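Local coordinates for protein plu4264 (Photorhabdus luminescens subsp. laumondii, PDB 4MV2) that is of unknown function but binds a nickel ion in a cupin beta-barrel, and may be a metal-dependent enzyme, at residues K7-W10 and D11-V14. Numbering follows the deposited sequence.
Sequences KMDW and DSMV
D9 O accepts a hydrogen bond from S12 N at 3.0 Å and W10 O takes a weak bond from M13 N, two successive i to i+3 links that wind the chain into a single short 3-10 turn. This turn sits on the surface of the cupin fold, between strands 5-6 and 14-16. D9 O is gripped twice: S12 N comes from above its carbonyl plane, while S12 OG lies in that plane, on a lone pair, at 2.6 Å. The serine hydroxyl can fold back this way because OG stands between its own N and carbonyl carbon (chi1 73°). At the start of the turn, D9 reaches forward with its carboxylate, and OD1 receives a weak, bent bond from D11 N at 3.1 Å. A water accepts from D9 N and donates a long, weak bond to S12 OG, linking the two residues.

W10 and M13 run side by side from the turn toward strand 35-41, where both touch I40 and the W10 ring meets W38 edge-to-face. CG of M8 rests over one face of the indole, whereas M13 comes to its edge. Across the dimer interface, M8 N bonds to D80 of the second subunit, K7 forms a salt bridge with that same aspartate, and W10 packs on K78 there. The Met-aromatic contact has the selenium of M13, a selenomethionine like M8, in the plane of the six-membered ring of W10, 5.4 Å from its centroid, with the terminal methyl CE 3.8 Å from W10 CE3.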
loop_
_atom_site.group_PDB
_atom_site.type_symbol
_atom_site.label_atom_id
_atom_site.label_comp_id
_atom_site.label_asym_id
_atom_site.label_seq_id
_atom_site.Cartn_x
_atom_site.Cartn_y
_atom_site.Cartn_z
ATOM N N LYS A 7 11.431 10.234 0.431
ATOM C CA LYS A 7 11.152 10.774 -0.888
ATOM C C LYS A 7 11.560 9.756 -1.928
ATOM O O LYS A 7 12.620 9.134 -1.840
ATOM C CB LYS A 7 11.968 12.054 -1.087
ATOM C CG LYS A 7 11.643 13.162 -0.117
ATOM C CD LYS A 7 10.254 13.701 -0.321
ATOM C CE LYS A 7 10.080 14.421 -1.647
ATOM N NZ LYS A 7 8.694 15.032 -1.758
HETATM N N MSE A 8 10.697 9.533 -2.899
HETATM C CA MSE A 8 11.040 8.566 -3.923
HETATM C C MSE A 8 12.173 9.046 -4.793
HETATM O O MSE A 8 12.133 10.159 -5.311
HETATM C CB MSE A 8 9.844 8.269 -4.792
HETATM C CG MSE A 8 10.105 7.333 -5.962
HETATM SE SE MSE A 8 10.746 5.543 -5.461
HETATM C CE MSE A 8 8.990 4.873 -4.923
ATOM N N ASP A 9 13.182 8.210 -4.955
ATOM C CA ASP A 9 14.236 8.446 -5.939
ATOM C C ASP A 9 14.068 7.348 -6.985
ATOM O O ASP A 9 14.440 6.208 -6.739
ATOM C CB ASP A 9 15.589 8.368 -5.232
ATOM C CG ASP A 9 16.744 8.468 -6.179
ATOM O OD1 ASP A 9 16.509 8.594 -7.408
ATOM O OD2 ASP A 9 17.902 8.441 -5.696
ATOM N N TRP A 10 13.464 7.667 -8.125
ATOM C CA TRP A 10 13.183 6.603 -9.106
ATOM C C TRP A 10 14.441 5.911 -9.645
ATOM O O TRP A 10 14.438 4.668 -9.916
ATOM C CB TRP A 10 12.358 7.130 -10.283
ATOM C CG TRP A 10 11.094 7.817 -9.883
ATOM C CD1 TRP A 10 10.865 9.146 -9.931
ATOM C CD2 TRP A 10 9.878 7.220 -9.410
ATOM N NE1 TRP A 10 9.569 9.424 -9.553
ATOM C CE2 TRP A 10 8.954 8.251 -9.215
ATOM C CE3 TRP A 10 9.483 5.900 -9.120
ATOM C CZ2 TRP A 10 7.682 8.025 -8.757
ATOM C CZ3 TRP A 10 8.217 5.695 -8.696
ATOM C CH2 TRP A 10 7.340 6.740 -8.505
ATOM N N ASP A 11 15.546 6.645 -9.671
ATOM C CA ASP A 11 16.790 6.094 -10.173
ATOM C C ASP A 11 17.439 5.130 -9.167
ATOM O O ASP A 11 18.322 4.368 -9.540
ATOM C CB ASP A 11 17.763 7.217 -10.479
ATOM C CG ASP A 11 19.033 6.719 -11.127
ATOM O OD1 ASP A 11 18.935 6.128 -12.220
ATOM O OD2 ASP A 11 20.131 6.962 -10.592
ATOM N N SER A 12 16.982 5.156 -7.916
ATOM C CA SER A 12 17.503 4.269 -6.854
ATOM C C SER A 12 16.858 2.894 -6.845
ATOM O O SER A 12 17.229 2.029 -6.066
ATOM C CB SER A 12 17.309 4.909 -5.454
ATOM O OG SER A 12 15.929 4.883 -5.019
HETATM N N MSE A 13 15.878 2.665 -7.705
HETATM C CA MSE A 13 15.151 1.389 -7.707
HETATM C C MSE A 13 16.122 0.260 -8.064
HETATM O O MSE A 13 17.068 0.436 -8.819
HETATM C CB MSE A 13 14.012 1.433 -8.703
HETATM C CG MSE A 13 12.883 2.383 -8.223
HETATM SE SE MSE A 13 11.452 2.464 -9.465
HETATM C CE MSE A 13 10.002 2.221 -8.241
ATOM N N VAL A 14 15.867 -0.903 -7.492
ATOM C CA VAL A 14 16.643 -2.089 -7.738
ATOM C C VAL A 14 15.825 -2.983 -8.656
ATOM O O VAL A 14 14.654 -3.267 -8.402
ATOM C CB VAL A 14 16.970 -2.816 -6.431
ATOM C CG1 VAL A 14 17.562 -4.192 -6.701
ATOM C CG2 VAL A 14 17.891 -1.973 -5.576
HETATM O O HOH W 1 13.677 6.277 -2.798
#